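Local coordinates for DNA polymerase III subunit beta (PDB 4TRT), which forms a ring-shaped, head-to-tail homodimeric sliding clamp around DNA and probably tethers DNA polymerase and other proteins to it for processive synthesis, at the interface of chains A and B. Sequence-based numbering; all coordinates share one arbitrary frame. Chains: chain A/B, DNA polymerase III subunit beta.

Contact 1 and contact 2 lie about 55 Å apart, measured between the centres of their C-alpha atoms, at the two seams where the chains of the ring meet. Both use strand 103-108 of one chain and strand 294-301, or the residue just before it, of the other. Chain A gives the N-terminal-domain strand in contact 1 and chain B gives it in contact 2, as expected of a head-to-tail dimer with two-fold symmetry. Each contact has a twin at the other seam. Together they show two aspects of one junction: strand pairing in contact 1, and an apolar cluster beside the strand's far end in contact 2.

Contact 1: the interface of chains A and B. Residues chain A 102-105; chain B 263, 297-299.
A:Asp104 and B:Gln297 meet backbone to backbone, where strand 103-108 of chain A runs antiparallel to strand 294-301 of chain B and joins the sheets of the two subunits. A:Asp104 N donates to B:Gln297 O over 2.9 Å, almost head-on to the carbonyl. The return bond, from B:Gln297 N to A:Asp104 O, is 3.0 Å long and more bent, with its donor tilted 26° from the carbonyl plane. Two residues along the ladder, B:Thr299 N makes a weak bond to A:Gly102 O at 3.4 Å. Water 1 supports this end: it touches A:Gly102 O and lies 2.8 Å from the hydroxyl OG1 of B:Thr299 and 3.1 Å from the side-chain amide NE2 of B:Gln297. The B:Gln297 side chain, with CG anti to the backbone N (chi1 158°), is extended beyond CG and brings its amide to this water.

On the other flank, the hydroxyl OG of A:Ser103 faces the carboxylate of B:Asp298 and makes a weak hydrogen bond to OD1. The other carboxylate oxygen, B:Asp298 OD2, is held within chain B by a 2.7 Å salt bridge to B:Arg263 NH1, which meets it nearly in the guanidinium plane. This pairing is likely to steady the carboxylate beside A:Ser103. The bend of the arginine chain at chi3 (63°) turns the guanidinium towards B:Asp298. CG of B:Arg263 stands 3.9 Å from CZ of A:Phe105. CB and CD lie at similar range from CZ, so the aliphatic part of the arginine meets the ring; the guanidinium plane stands almost perpendicular to it. CE2 at the ring edge also approaches the backbone carbonyl O of B:Arg263, near the end of helix 254-265. Strand pairing with flanking side-chain contacts thus ties the N-terminal domain of one subunit to the C-terminal domain of the other, helping to close the clamp around DNA.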
ATOM      1  N   GLY A 102      15.159  -5.218  27.425  1.00 38.08           N
ATOM      2  CA  GLY A 102      16.064  -6.286  27.042  1.00 39.19           C
ATOM      3  C   GLY A 102      16.802  -6.022  25.729  1.00 38.65           C
ATOM      4  O   GLY A 102      17.690  -6.796  25.375  1.00 39.44           O
ATOM      5  N   SER A 103      16.435  -4.949  25.016  1.00 35.01           N
ATOM      6  CA  SER A 103      17.024  -4.616  23.727  1.00 36.36           C
ATOM      7  C   SER A 103      18.275  -3.757  23.901  1.00 35.52           C
ATOM      8  O   SER A 103      18.249  -2.755  24.612  1.00 34.54           O
ATOM      9  CB  SER A 103      16.037  -3.823  22.851  1.00 36.32           C
ATOM     10  OG  SER A 103      14.970  -4.637  22.419  1.00 39.40           O
ATOM     11  N   ASP A 104      19.346  -4.131  23.215  1.00 34.48           N
ATOM     12  CA  ASP A 104      20.611  -3.378  23.242  1.00 36.31           C
ATOM     13  C   ASP A 104      21.166  -3.372  21.828  1.00 35.17           C
ATOM     14  O   ASP A 104      21.587  -4.409  21.342  1.00 34.63           O
ATOM     15  CB  ASP A 104      21.599  -4.060  24.205  1.00 40.80           C
ATOM     16  CG  ASP A 104      22.872  -3.251  24.437  1.00 44.55           C
ATOM     17  OD1 ASP A 104      23.091  -2.201  23.791  1.00 47.15           O
ATOM     18  OD2 ASP A 104      23.685  -3.692  25.274  1.00 52.58           O
ATOM     19  N   PHE A 105      21.111  -2.216  21.167  1.00 32.19           N
ATOM     20  CA  PHE A 105      21.538  -2.072  19.785  1.00 33.70           C
ATOM     21  C   PHE A 105      22.777  -1.176  19.763  1.00 36.45           C
ATOM     22  O   PHE A 105      22.857  -0.230  20.524  1.00 37.62           O
ATOM     23  CB  PHE A 105      20.395  -1.473  18.934  1.00 32.38           C
ATOM     24  CG  PHE A 105      19.323  -2.464  18.590  1.00 33.01           C
ATOM     25  CD1 PHE A 105      18.440  -2.915  19.552  1.00 34.61           C
ATOM     26  CD2 PHE A 105      19.219  -2.970  17.310  1.00 34.17           C
ATOM     27  CE1 PHE A 105      17.471  -3.866  19.239  1.00 35.03           C
ATOM     28  CE2 PHE A 105      18.243  -3.889  16.984  1.00 33.59           C
ATOM     29  CZ  PHE A 105      17.384  -4.354  17.954  1.00 34.49           C
TER
ATOM     30  N   ARG B 263      13.406  -7.462  15.113  1.00 33.55           N
ATOM     31  CA  ARG B 263      14.200  -6.291  15.433  1.00 35.51           C
ATOM     32  C   ARG B 263      15.711  -6.551  15.388  1.00 34.56           C
ATOM     33  O   ARG B 263      16.448  -5.726  14.857  1.00 35.71           O
ATOM     34  CB  ARG B 263      13.760  -5.646  16.762  1.00 35.91           C
ATOM     35  CG  ARG B 263      14.080  -6.398  18.033  1.00 35.27           C
ATOM     36  CD  ARG B 263      13.759  -5.538  19.258  1.00 36.02           C
ATOM     37  NE  ARG B 263      12.335  -5.231  19.338  1.00 36.46           N
ATOM     38  CZ  ARG B 263      11.429  -5.959  19.993  1.00 35.56           C
ATOM     39  NH1 ARG B 263      11.770  -7.043  20.682  1.00 36.28           N
ATOM     40  NH2 ARG B 263      10.160  -5.589  19.969  1.00 37.14           N
ATOM     41  N   GLN B 297      21.238  -7.112  20.144  1.00 36.32           N
ATOM     42  CA  GLN B 297      20.921  -8.208  21.034  1.00 36.85           C
ATOM     43  C   GLN B 297      19.586  -7.933  21.749  1.00 34.47           C
ATOM     44  O   GLN B 297      19.294  -6.773  22.121  1.00 29.50           O
ATOM     45  CB  GLN B 297      22.111  -8.347  21.985  1.00 43.21           C
ATOM     46  CG  GLN B 297      21.879  -9.030  23.305  1.00 48.77           C
ATOM     47  CD  GLN B 297      23.096  -8.887  24.210  1.00 51.86           C
ATOM     48  OE1 GLN B 297      24.236  -8.942  23.749  1.00 54.72           O
ATOM     49  NE2 GLN B 297      22.852  -8.676  25.503  1.00 54.24           N
ATOM     50  N   ASP B 298      18.777  -8.980  21.893  1.00 32.39           N
ATOM     51  CA  ASP B 298      17.540  -8.950  22.685  1.00 35.27           C
ATOM     52  C   ASP B 298      17.474 -10.217  23.573  1.00 36.59           C
ATOM     53  O   ASP B 298      17.865 -11.306  23.154  1.00 34.46           O
ATOM     54  CB  ASP B 298      16.325  -8.878  21.758  1.00 38.27           C
ATOM     55  CG  ASP B 298      15.149  -8.106  22.359  1.00 46.46           C
ATOM     56  OD1 ASP B 298      15.181  -7.753  23.573  1.00 50.06           O
ATOM     57  OD2 ASP B 298      14.174  -7.885  21.610  1.00 51.13           O
ATOM     58  N   THR B 299      17.013 -10.068  24.810  1.00 34.51           N
ATOM     59  CA  THR B 299      16.935 -11.182  25.746  1.00 35.97           C
ATOM     60  C   THR B 299      15.478 -11.384  26.199  1.00 37.45           C
ATOM     61  O   THR B 299      14.800 -10.416  26.574  1.00 36.48           O
ATOM     62  CB  THR B 299      17.848 -10.969  26.981  1.00 38.89           C
ATOM     63  OG1 THR B 299      19.211 -10.762  26.569  1.00 38.77           O
ATOM     64  CG2 THR B 299      17.806 -12.205  27.884  1.00 41.00           C
TER
HETATM   65  O   HOH W   1      19.791  -8.115  25.813  1.00 49.78           O

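Contact 2: the interface of chains A and B. Residues chain A 267, 293; chain B 71, 74, 78, 106-108.
A:Tyr293 and A:Leu267 of the C-terminal domain pack against B:Leu74, on helix 72-81, and B:Leu107, on strand 103-108, at a head-to-tail junction of the beta sliding clamp family. Among the apolar contacts, methyl CD2 of B:Leu74 sits to one face of the tyrosine ring, displaced beyond CG to its CB end, 3.4 Å from CB of A:Tyr293 and slightly farther from ring atoms CG and CD1. B:Leu74 has CG anti to its backbone nitrogen (chi1 178°), which carries its methyl groups out from the helix towards chain A. The same CD2 lies 4.0 Å from CD2 of A:Leu267, whose side chain crosses that of B:Leu74 at about a right angle. A:Leu267 CD2 also reaches CD2 of B:Leu107 at 4.1 Å, again with the side chains crossing at about a right angle, and thereby bridges the helix and the strand. B:Pro71 lies more loosely beside the ring, its CG 4.4 Å from CD1 of A:Tyr293.

The polar contacts gather at the backbone of A:Tyr293. Its carbonyl O accepts a nearly straight bond from B:Gln108 N, 3.0 Å long and 172° at the hydrogen, with the donor tilted 20° from the carbonyl plane. Water 2 bridges the same acceptor to the backbone of chain B, lying 2.8 Å from both A:Tyr293 O and B:Gln108 O.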
ATOM      1  N   LEU A 267     -13.449   5.288 -19.220  1.00 43.19           N
ATOM      2  CA  LEU A 267     -13.606   4.987 -20.658  1.00 45.89           C
ATOM      3  C   LEU A 267     -13.061   6.060 -21.628  1.00 47.27           C
ATOM      4  O   LEU A 267     -13.151   5.887 -22.843  1.00 49.52           O
ATOM      5  CB  LEU A 267     -15.063   4.645 -20.994  1.00 44.29           C
ATOM      6  CG  LEU A 267     -15.497   3.260 -20.488  1.00 45.48           C
ATOM      7  CD1 LEU A 267     -16.929   2.971 -20.896  1.00 46.70           C
ATOM      8  CD2 LEU A 267     -14.584   2.122 -20.970  1.00 47.15           C
ATOM      9  N   TYR A 293     -12.551   1.142 -25.906  1.00 61.61           N
ATOM     10  CA  TYR A 293     -13.207   0.031 -25.190  1.00 63.19           C
ATOM     11  C   TYR A 293     -14.719   0.177 -25.089  1.00 59.46           C
ATOM     12  O   TYR A 293     -15.437  -0.807 -24.898  1.00 58.95           O
ATOM     13  CB  TYR A 293     -12.621  -0.119 -23.792  1.00 64.33           C
ATOM     14  CG  TYR A 293     -11.167  -0.512 -23.812  1.00 69.03           C
ATOM     15  CD1 TYR A 293     -10.791  -1.842 -23.984  1.00 73.68           C
ATOM     16  CD2 TYR A 293     -10.167   0.447 -23.680  1.00 70.46           C
ATOM     17  CE1 TYR A 293      -9.457  -2.210 -24.013  1.00 76.93           C
ATOM     18  CE2 TYR A 293      -8.829   0.085 -23.708  1.00 74.92           C
ATOM     19  CZ  TYR A 293      -8.481  -1.240 -23.875  1.00 76.96           C
ATOM     20  OH  TYR A 293      -7.156  -1.603 -23.903  1.00 83.57           O
TER
ATOM     21  N   PRO B  71     -13.527  -7.530 -21.651  1.00 39.63           N
ATOM     22  CA  PRO B  71     -12.258  -7.416 -20.910  1.00 39.86           C
ATOM     23  C   PRO B  71     -12.501  -7.470 -19.396  1.00 37.35           C
ATOM     24  O   PRO B  71     -13.294  -6.686 -18.875  1.00 35.36           O
ATOM     25  CB  PRO B  71     -11.699  -6.051 -21.340  1.00 41.20           C
ATOM     26  CG  PRO B  71     -12.491  -5.639 -22.532  1.00 43.35           C
ATOM     27  CD  PRO B  71     -13.825  -6.313 -22.425  1.00 43.30           C
ATOM     28  N   LEU B  74     -11.360  -4.306 -16.867  1.00 40.14           N
ATOM     29  CA  LEU B  74     -12.168  -3.135 -17.178  1.00 40.55           C
ATOM     30  C   LEU B  74     -13.603  -3.296 -16.676  1.00 38.43           C
ATOM     31  O   LEU B  74     -14.152  -2.386 -16.044  1.00 39.63           O
ATOM     32  CB  LEU B  74     -12.151  -2.837 -18.680  1.00 41.97           C
ATOM     33  CG  LEU B  74     -12.998  -1.656 -19.156  1.00 43.29           C
ATOM     34  CD1 LEU B  74     -12.606  -0.373 -18.432  1.00 45.52           C
ATOM     35  CD2 LEU B  74     -12.834  -1.501 -20.664  1.00 46.25           C
ATOM     36  N   ILE B  78     -15.453  -0.993 -13.791  1.00 36.14           N
ATOM     37  CA  ILE B  78     -16.724  -0.284 -14.054  1.00 36.39           C
ATOM     38  C   ILE B  78     -17.769  -0.656 -12.997  1.00 36.61           C
ATOM     39  O   ILE B  78     -18.449   0.215 -12.446  1.00 34.54           O
ATOM     40  CB  ILE B  78     -17.231  -0.605 -15.488  1.00 38.21           C
ATOM     41  CG1 ILE B  78     -16.365   0.129 -16.523  1.00 39.66           C
ATOM     42  CG2 ILE B  78     -18.710  -0.280 -15.679  1.00 40.49           C
ATOM     43  CD1 ILE B  78     -16.624  -0.303 -17.956  1.00 41.28           C
ATOM     44  N   LYS B 106     -21.264   1.521 -21.788  1.00 47.36           N
ATOM     45  CA  LYS B 106     -21.301   0.558 -22.899  1.00 49.03           C
ATOM     46  C   LYS B 106     -19.910  -0.027 -23.097  1.00 48.30           C
ATOM     47  O   LYS B 106     -18.966   0.725 -23.296  1.00 47.46           O
ATOM     48  CB  LYS B 106     -21.712   1.211 -24.217  1.00 51.61           C
ATOM     49  CG  LYS B 106     -22.901   2.147 -24.174  1.00 54.36           C
ATOM     50  CD  LYS B 106     -24.196   1.448 -23.814  1.00 53.61           C
ATOM     51  CE  LYS B 106     -25.371   2.368 -24.111  1.00 54.56           C
ATOM     52  NZ  LYS B 106     -26.577   1.929 -23.360  1.00 52.80           N
ATOM     53  N   LEU B 107     -19.785  -1.355 -23.042  1.00 49.19           N
ATOM     54  CA  LEU B 107     -18.513  -2.045 -23.342  1.00 48.12           C
ATOM     55  C   LEU B 107     -18.635  -2.838 -24.627  1.00 47.02           C
ATOM     56  O   LEU B 107     -19.612  -3.567 -24.813  1.00 45.29           O
ATOM     57  CB  LEU B 107     -18.135  -3.036 -22.234  1.00 49.26           C
ATOM     58  CG  LEU B 107     -17.589  -2.503 -20.920  1.00 50.67           C
ATOM     59  CD1 LEU B 107     -17.084  -3.665 -20.078  1.00 49.07           C
ATOM     60  CD2 LEU B 107     -16.489  -1.471 -21.160  1.00 51.52           C
ATOM     61  N   GLN B 108     -17.636  -2.716 -25.495  1.00 48.19           N
ATOM     62  CA  GLN B 108     -17.543  -3.593 -26.661  1.00 50.65           C
ATOM     63  C   GLN B 108     -17.236  -5.020 -26.176  1.00 47.05           C
ATOM     64  O   GLN B 108     -16.340  -5.240 -25.359  1.00 44.10           O
ATOM     65  CB  GLN B 108     -16.477  -3.115 -27.666  1.00 56.28           C
ATOM     66  CG  GLN B 108     -16.974  -2.166 -28.756  1.00 64.32           C
ATOM     67  CD  GLN B 108     -17.882  -2.849 -29.765  1.00 66.71           C
ATOM     68  OE1 GLN B 108     -18.947  -2.341 -30.081  1.00 71.71           O
ATOM     69  NE2 GLN B 108     -17.461  -4.008 -30.269  1.00 69.53           N
TER
HETATM   70  O   HOH W   2     -14.541  -3.416 -24.234  1.00 47.30           O